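Local structure of MgGH51 (6ZPV) at residues A[123-127]-A[184-188]; A[31-35]-A[207-213]; A[39-43]-A[52-57]. The protein hydrolyses terminal alpha-L-arabinofuranosyl linkages as a fungal GH51 glycosidase, and probably trims arabinose side chains from plant cell-wall polysaccharides. All blocks are in the same frame, centred on the assembly; numbering follows the deposited sequence.

Contact 1 of 3, residues A[123-127]-A[184-188]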
loop_
_atom_site.group_PDB
_atom_site.type_symbol
_atom_site.label_atom_id
_atom_site.label_comp_id
_atom_site.label_asym_id
_atom_site.label_seq_id
_atom_site.Cartn_x
_atom_site.Cartn_y
_atom_site.Cartn_z
ATOM N N SER A 123 -18.503 39.305 -10.833
ATOM C CA SER A 123 -19.022 39.887 -9.596
ATOM C C SER A 123 -20.549 40.012 -9.653
ATOM O O SER A 123 -21.086 40.450 -10.674
ATOM C CB SER A 123 -18.428 41.266 -9.368
ATOM O OG SER A 123 -18.756 41.814 -8.101
ATOM N N SER A 124 -21.194 39.698 -8.573
ATOM C CA SER A 124 -22.655 39.777 -8.456
ATOM C C SER A 124 -23.080 40.254 -7.081
ATOM O O SER A 124 -22.272 40.275 -6.159
ATOM C CB SER A 124 -23.344 38.446 -8.770
ATOM O OG SER A 124 -23.306 37.646 -7.585
ATOM N N SER A 125 -24.355 40.558 -6.977
ATOM C CA SER A 125 -24.933 40.968 -5.663
ATOM C C SER A 125 -25.360 39.761 -4.811
ATOM O O SER A 125 -25.959 39.962 -3.739
ATOM C CB SER A 125 -26.107 41.857 -5.861
ATOM O OG SER A 125 -27.127 41.185 -6.605
ATOM N N PHE A 126 -24.961 38.546 -5.152
ATOM C CA PHE A 126 -25.337 37.382 -4.312
ATOM C C PHE A 126 -24.949 37.656 -2.877
ATOM O O PHE A 126 -23.818 38.046 -2.557
ATOM C CB PHE A 126 -24.632 36.103 -4.802
ATOM C CG PHE A 126 -24.988 34.919 -3.943
ATOM C CD1 PHE A 126 -26.208 34.276 -4.121
ATOM C CD2 PHE A 126 -24.173 34.481 -2.930
ATOM C CE1 PHE A 126 -26.576 33.232 -3.287
ATOM C CE2 PHE A 126 -24.520 33.414 -2.115
ATOM C CZ PHE A 126 -25.729 32.798 -2.295
ATOM N N SER A 127 -25.814 37.220 -1.969
ATOM C CA SER A 127 -25.514 37.225 -0.521
ATOM C C SER A 127 -26.264 36.061 0.115
ATOM O O SER A 127 -27.499 35.996 0.034
ATOM C CB SER A 127 -25.920 38.509 0.123
ATOM O OG SER A 127 -25.686 38.566 1.497
ATOM N N ALA A 184 -32.091 32.554 -3.415
ATOM C CA ALA A 184 -31.023 33.551 -3.280
ATOM C C ALA A 184 -30.023 33.445 -4.435
ATOM O O ALA A 184 -29.471 34.481 -4.849
ATOM C CB ALA A 184 -30.319 33.413 -1.946
ATOM N N GLY A 185 -29.814 32.242 -4.924
ATOM C CA GLY A 185 -28.780 31.938 -5.896
ATOM C C GLY A 185 -29.231 31.846 -7.352
ATOM O O GLY A 185 -28.413 31.531 -8.232
ATOM N N ALA A 186 -30.484 32.157 -7.625
ATOM C CA ALA A 186 -31.019 31.985 -8.984
ATOM C C ALA A 186 -30.180 32.850 -9.950
ATOM O O ALA A 186 -29.968 34.032 -9.685
ATOM C CB ALA A 186 -32.474 32.355 -9.003
ATOM N N GLY A 187 -29.763 32.245 -11.062
ATOM C CA GLY A 187 -28.956 32.971 -12.045
ATOM C C GLY A 187 -27.470 33.082 -11.734
ATOM O O GLY A 187 -26.750 33.692 -12.540
ATOM N N GLN A 188 -26.987 32.536 -10.635
ATOM C CA GLN A 188 -25.564 32.697 -10.272
ATOM C C GLN A 188 -24.684 31.648 -10.942
ATOM O O GLN A 188 -25.146 30.503 -11.127
ATOM C CB GLN A 188 -25.377 32.617 -8.754
ATOM C CG GLN A 188 -26.112 33.696 -7.981
ATOM C CD GLN A 188 -25.597 35.097 -8.161
ATOM O OE1 GLN A 188 -24.378 35.264 -8.343
ATOM N NE2 GLN A 188 -26.486 36.056 -8.005
HETATM O O HOH W 1 -27.336 38.761 -7.717
HETATM O O HOH W 2 -28.473 36.613 -3.246
#
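A184 meets F126 through two different groups, a carbonyl and a methyl. Its O lies at the edge of the phenyl ring, near the ring plane, with F126 CD1 at 3.3 Å, while its CB packs against CE1. Both segments are loops that carry the chain from one five-stranded antiparallel sheet to the other, so the contact joins two crossings at one end of a beta-sandwich. The carbonyl of A184 also accepts from a water that in turn accepts from S127 N, and this single water links the two backbones where no direct bond does.

G185 continues round the same ring: its N comes to the edge in the ring plane, and its CA lies 3.7 Å from F126 CE1. It also starts a type II beta turn, closed by Q188 N donating to G185 O at 3.0 Å, with G187 taking the positive phi of the third position. The turn reverses the chain and brings Q188 back to the opposite segment.

The Q188 side chain bends at chi2 (-68°), which brings its amide against the CB of F126, with Q188 CD 3.6 Å from that atom. From there OE1 accepts from S124 OG at 2.7 Å, the donor tilted 23° from the carbonyl plane. S124 OG is itself the acceptor of F126 N (3.1 Å, nearly straight at 166°), an ST turn. On the amide's other branch, a water donates to S125 OG and accepts a weak bond from Q188 NE2. F126 also touches I149 of strand 141-150.

One serine hydroxyl thus both accepts and donates: it shapes its own turn and passes the bond on to the glutamine, so a partly exposed loop pair is joined by neutral dipoles around one buried ring, without any ion pair.

Contact 2 of 3, residues A[31-35]-A[207-213]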
loop_
_atom_site.group_PDB
_atom_site.type_symbol
_atom_site.label_atom_id
_atom_site.label_comp_id
_atom_site.label_asym_id
_atom_site.label_seq_id
_atom_site.Cartn_x
_atom_site.Cartn_y
_atom_site.Cartn_z
ATOM N N GLY A 31 -8.475 6.481 -2.389
ATOM C CA GLY A 31 -9.540 5.572 -2.111
ATOM C C GLY A 31 -9.261 4.490 -1.077
ATOM O O GLY A 31 -10.170 3.718 -0.737
ATOM N N GLY A 32 -8.022 4.466 -0.590
ATOM C CA GLY A 32 -7.557 3.378 0.281
ATOM C C GLY A 32 -6.823 3.888 1.485
ATOM O O GLY A 32 -7.404 4.473 2.419
ATOM N N LEU A 33 -5.509 3.668 1.491
ATOM C CA LEU A 33 -4.669 4.100 2.660
ATOM C C LEU A 33 -4.731 5.622 2.851
ATOM O O LEU A 33 -4.659 6.082 3.990
ATOM C CB LEU A 33 -3.256 3.574 2.445
ATOM C CG LEU A 33 -2.255 3.909 3.546
ATOM C CD1 LEU A 33 -2.629 3.233 4.855
ATOM C CD2 LEU A 33 -0.877 3.432 3.105
ATOM N N TYR A 34 -4.778 6.390 1.772
ATOM C CA TYR A 34 -4.876 7.854 1.887
ATOM C C TYR A 34 -6.286 8.229 2.324
ATOM O O TYR A 34 -7.243 7.784 1.710
ATOM C CB TYR A 34 -4.472 8.481 0.552
ATOM C CG TYR A 34 -4.445 9.990 0.511
ATOM C CD1 TYR A 34 -3.823 10.742 1.501
ATOM C CD2 TYR A 34 -5.006 10.655 -0.563
ATOM C CE1 TYR A 34 -3.784 12.124 1.409
ATOM C CE2 TYR A 34 -4.948 12.046 -0.643
ATOM C CZ TYR A 34 -4.360 12.793 0.349
ATOM O OH TYR A 34 -4.323 14.175 0.212
ATOM N N ALA A 35 -6.426 9.050 3.373
ATOM C CA ALA A 35 -7.765 9.174 4.028
ATOM C C ALA A 35 -8.771 10.052 3.289
ATOM O O ALA A 35 -9.934 10.067 3.700
ATOM C CB ALA A 35 -7.574 9.694 5.439
ATOM N N ASN A 207 -3.112 15.610 6.467
ATOM C CA ASN A 207 -3.057 15.001 5.149
ATOM C C ASN A 207 -2.737 13.501 5.225
ATOM O O ASN A 207 -2.074 12.961 4.321
ATOM C CB ASN A 207 -2.099 15.746 4.192
ATOM C CG ASN A 207 -2.376 15.373 2.764
ATOM O OD1 ASN A 207 -3.571 15.372 2.361
ATOM N ND2 ASN A 207 -1.327 15.060 1.982
ATOM N N GLY A 208 -3.201 12.845 6.293
ATOM C CA GLY A 208 -2.738 11.496 6.620
ATOM C C GLY A 208 -3.690 10.389 6.149
ATOM O O GLY A 208 -4.390 10.504 5.108
ATOM N N LEU A 209 -3.631 9.297 6.879
ATOM C CA LEU A 209 -4.027 7.965 6.380
ATOM C C LEU A 209 -5.283 7.440 7.093
ATOM O O LEU A 209 -5.582 7.816 8.251
ATOM C CB LEU A 209 -2.857 7.013 6.491
ATOM C CG LEU A 209 -1.545 7.528 5.906
ATOM C CD1 LEU A 209 -0.488 6.449 5.993
ATOM C CD2 LEU A 209 -1.690 8.006 4.473
ATOM N N ARG A 210 -6.002 6.588 6.402
ATOM C CA ARG A 210 -7.243 5.982 6.887
ATOM C C ARG A 210 -6.932 5.040 8.051
ATOM O O ARG A 210 -6.112 4.138 7.919
ATOM C CB ARG A 210 -7.967 5.302 5.740
ATOM C CG ARG A 210 -9.208 4.575 6.170
ATOM C CD ARG A 210 -10.024 4.031 5.010
ATOM N NE ARG A 210 -10.862 2.918 5.460
ATOM C CZ ARG A 210 -11.736 2.251 4.692
ATOM N NH1 ARG A 210 -11.956 2.626 3.465
ATOM N NH2 ARG A 210 -12.386 1.216 5.198
ATOM N N ALA A 211 -7.596 5.236 9.166
ATOM C CA ALA A 211 -7.220 4.584 10.441
ATOM C C ALA A 211 -7.335 3.053 10.395
ATOM O O ALA A 211 -6.383 2.380 10.806
ATOM C CB ALA A 211 -8.083 5.161 11.553
ATOM N N ASP A 212 -8.465 2.495 9.988
ATOM C CA ASP A 212 -8.585 1.035 10.044
ATOM C C ASP A 212 -7.538 0.336 9.147
ATOM O O ASP A 212 -6.972 -0.658 9.606
ATOM C CB ASP A 212 -10.027 0.584 9.808
ATOM C CG ASP A 212 -10.660 0.959 8.479
ATOM O OD1 ASP A 212 -9.989 1.660 7.682
ATOM O OD2 ASP A 212 -11.868 0.552 8.246
ATOM N N ILE A 213 -7.284 0.868 7.974
ATOM C CA ILE A 213 -6.306 0.267 7.080
ATOM C C ILE A 213 -4.910 0.450 7.684
ATOM O O ILE A 213 -4.149 -0.533 7.747
ATOM C CB ILE A 213 -6.414 0.864 5.659
ATOM C CG1 ILE A 213 -7.765 0.566 5.024
ATOM C CG2 ILE A 213 -5.246 0.380 4.835
ATOM C CD1 ILE A 213 -7.952 1.191 3.649
HETATM O O HOH W 3 -10.120 4.638 1.935
#
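Y34 OH is gripped from two directions: it donates to N207 OD1 at 2.6 Å, in the carbonyl plane and on a lone pair, and it also bonds R41 NH1, a guanidinium that forms a salt bridge with E36. Next to this grip the main chains form an isolated antiparallel beta bridge, with Y34 and L209 as a non-hydrogen-bonded pair. R210 N donates to L33 O (2.8 Å, 164°) on one flank and A35 N to G208 O (3.0 Å) on the other. The bridge ties the chain after helix 29-33 to the approach of helix 211-219, in the (beta/alpha)8 barrel expected of this family. The beta-sandwich is inserted between them, so its two connections with the barrel are drawn together here.

The tyrosine ring, sent out by a trans chi1 of -177°, meets the N207 amide aslant, its plane at 81° to the amide. N207 ND2 is held in turn by E273 and G268, which fixes the amide's rotation. N207 O, at the ring edge, is buried with no polar partner in the model. A phenylalanine here lacks the hydroxyl and would probably leave N207 OD1 without this donor and R41 NH1 with its salt bridge to E36 but not this oxygen.

Apolar packing flanks the bridge: L33 CG meets L209 CD1 at 3.9 Å, and L33 CD1 touches I213 CG2 at the same separation. R210, at the N-cap position, runs extended past G32 and clasps D212 side-on, NE to OD1 (2.7 Å) and NH2 to OD2, each oxygen using its syn lone pair. Its NH1 donates to a water that in turn donates to G32 O at 2.8 Å. The methyl CD1 of I213 lies over one face of that guanidinium, 3.7 Å above the plane and displaced toward the rim.

Contact 3 of 3, residues A[39-43]-A[52-57]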
loop_
_atom_site.group_PDB
_atom_site.type_symbol
_atom_site.label_atom_id
_atom_site.label_comp_id
_atom_site.label_asym_id
_atom_site.label_seq_id
_atom_site.Cartn_x
_atom_site.Cartn_y
_atom_site.Cartn_z
ATOM N N GLN A 39 -13.699 11.559 -4.314
ATOM C CA GLN A 39 -13.083 11.018 -5.534
ATOM C C GLN A 39 -13.032 12.150 -6.573
ATOM O O GLN A 39 -13.948 12.943 -6.675
ATOM C CB GLN A 39 -13.803 9.775 -6.008
ATOM C CG GLN A 39 -13.238 9.191 -7.263
ATOM C CD GLN A 39 -13.805 7.853 -7.667
ATOM O OE1 GLN A 39 -14.913 7.396 -7.168
ATOM N NE2 GLN A 39 -13.171 7.225 -8.590
ATOM N N ASN A 40 -11.958 12.210 -7.345
ATOM C CA ASN A 40 -11.832 13.244 -8.381
ATOM C C ASN A 40 -11.975 14.641 -7.732
ATOM O O ASN A 40 -12.716 15.519 -8.238
ATOM C CB ASN A 40 -12.830 13.001 -9.529
ATOM C CG ASN A 40 -12.682 13.937 -10.709
ATOM O OD1 ASN A 40 -11.573 14.468 -10.965
ATOM N ND2 ASN A 40 -13.769 14.087 -11.486
ATOM N N ARG A 41 -11.277 14.836 -6.624
ATOM C CA ARG A 41 -11.491 15.998 -5.754
ATOM C C ARG A 41 -11.105 17.329 -6.378
ATOM O O ARG A 41 -11.603 18.375 -5.967
ATOM C CB ARG A 41 -10.765 15.819 -4.438
ATOM C CG ARG A 41 -9.243 15.928 -4.502
ATOM C CD ARG A 41 -8.589 15.714 -3.146
ATOM N NE ARG A 41 -7.166 15.788 -3.226
ATOM C CZ ARG A 41 -6.326 15.476 -2.255
ATOM N NH1 ARG A 41 -6.776 15.141 -1.050
ATOM N NH2 ARG A 41 -5.009 15.511 -2.445
ATOM N N ALA A 42 -10.167 17.289 -7.325
ATOM C CA ALA A 42 -9.612 18.528 -7.901
ATOM C C ALA A 42 -9.526 18.432 -9.413
ATOM O O ALA A 42 -8.827 19.237 -10.047
ATOM C CB ALA A 42 -8.264 18.828 -7.285
ATOM N N PHE A 43 -10.281 17.523 -10.027
ATOM C CA PHE A 43 -10.408 17.444 -11.489
ATOM C C PHE A 43 -9.015 17.274 -12.110
ATOM O O PHE A 43 -8.754 17.754 -13.225
ATOM C CB PHE A 43 -11.159 18.661 -12.042
ATOM C CG PHE A 43 -12.452 18.873 -11.270
ATOM C CD1 PHE A 43 -13.541 18.058 -11.436
ATOM C CD2 PHE A 43 -12.502 19.809 -10.253
ATOM C CE1 PHE A 43 -14.647 18.160 -10.600
ATOM C CE2 PHE A 43 -13.591 19.903 -9.424
ATOM C CZ PHE A 43 -14.645 19.089 -9.586
ATOM N N ALA A 52 -16.542 12.250 -18.371
ATOM C CA ALA A 52 -15.512 11.625 -17.535
ATOM C C ALA A 52 -14.910 12.647 -16.583
ATOM O O ALA A 52 -14.555 12.292 -15.435
ATOM C CB ALA A 52 -14.453 10.927 -18.342
ATOM N N ALA A 53 -14.817 13.905 -16.984
ATOM C CA ALA A 53 -14.269 14.946 -16.085
ATOM C C ALA A 53 -15.147 15.133 -14.856
ATOM O O ALA A 53 -14.621 15.579 -13.812
ATOM C CB ALA A 53 -14.081 16.246 -16.801
ATOM N N LEU A 54 -16.445 14.856 -14.951
ATOM C CA LEU A 54 -17.403 14.983 -13.865
ATOM C C LEU A 54 -17.520 13.687 -13.045
ATOM O O LEU A 54 -18.394 13.578 -12.181
ATOM C CB LEU A 54 -18.793 15.395 -14.382
ATOM C CG LEU A 54 -18.889 16.847 -14.793
ATOM C CD1 LEU A 54 -20.135 17.066 -15.672
ATOM C CD2 LEU A 54 -18.973 17.734 -13.581
ATOM N N ALA A 55 -16.651 12.704 -13.276
ATOM C CA ALA A 55 -16.724 11.433 -12.541
ATOM C C ALA A 55 -16.810 11.687 -11.036
ATOM O O ALA A 55 -16.032 12.464 -10.474
ATOM C CB ALA A 55 -15.508 10.582 -12.816
ATOM N N ALA A 56 -17.754 10.982 -10.388
ATOM C CA ALA A 56 -18.040 11.037 -8.948
ATOM C C ALA A 56 -18.924 12.214 -8.524
ATOM O O ALA A 56 -19.367 12.209 -7.360
ATOM C CB ALA A 56 -16.826 10.906 -8.087
ATOM N N TRP A 57 -19.129 13.212 -9.407
ATOM C CA TRP A 57 -19.876 14.436 -9.086
ATOM C C TRP A 57 -21.264 14.390 -9.697
ATOM O O TRP A 57 -21.416 13.973 -10.863
ATOM C CB TRP A 57 -19.127 15.678 -9.559
ATOM C CG TRP A 57 -17.813 15.885 -8.924
ATOM C CD1 TRP A 57 -16.579 15.492 -9.344
ATOM C CD2 TRP A 57 -17.577 16.544 -7.687
ATOM N NE1 TRP A 57 -15.610 15.878 -8.472
ATOM C CE2 TRP A 57 -16.180 16.543 -7.420
ATOM C CE3 TRP A 57 -18.425 17.155 -6.738
ATOM C CZ2 TRP A 57 -15.617 17.157 -6.289
ATOM C CZ3 TRP A 57 -17.866 17.730 -5.601
ATOM C CH2 TRP A 57 -16.490 17.720 -5.394
#
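W57 takes F43 over one face of its indole, CZ standing 3.4 Å above the plane and shifted toward the rim, while N40 O and L54 O lie at its edge. The phenyl ring has A53 O at its own edge, in plane, and N40 O over a face near the rim. The phenyl of F43 and the five-membered ring of W57 are inclined at 33°, centroids 4.8 Å apart, an oblique pairing. F195 of strand 189-198 also meets the indole.

N40 works with both its backbone and its side chain. Its O accepts from W57 NE1 at 2.9 Å; the bond is close to straight (163°) and lies in the indole plane, although the donor comes from above the carbonyl plane. A chi1 of -174°, opposite the main-chain N, carries the amide toward 52-57. There ND2 donates to A55 O at 3.0 Å, on a lone pair, and to A53 O at 2.9 Å, from above that carbonyl's plane. Both acceptors lie in the amide plane, so the two N-H bonds hold it flat. Farther along, Q39 CB packs against A56 CB at 3.8 Å.

Three bonds through one asparagine thus close the loop between helix 29-33 and strand 57-60. The two from ND2 probably read the shape of the 3-10 and type II turns, the indole N-H goes to N40's own carbonyl, and none relies on charge.

The three contacts grade from core to periphery. Contact 2 is buried, its centre about 10 Å from that of the chain, and combines backbone pairing and leucine packing with a salt bridge inside 207-213. Contact 3 is partly buried, centre to centre about 23 Å out, and relies on aromatic rings and an amide. Contact 1, its centre about 45 Å from the chain's, is serine-rich and partly bridged by water. Contacts 2 and 3 touch where Y34 OH meets R41 NH1 at 2.9 Å, joining the barrel side to the start of the sandwich. Contact 1 belongs to the same sandwich but stands apart, about 14 Å from contact 3 by nearest atoms. Contacts 1 and 3 follow in series within the chain loop that contact 2 closes.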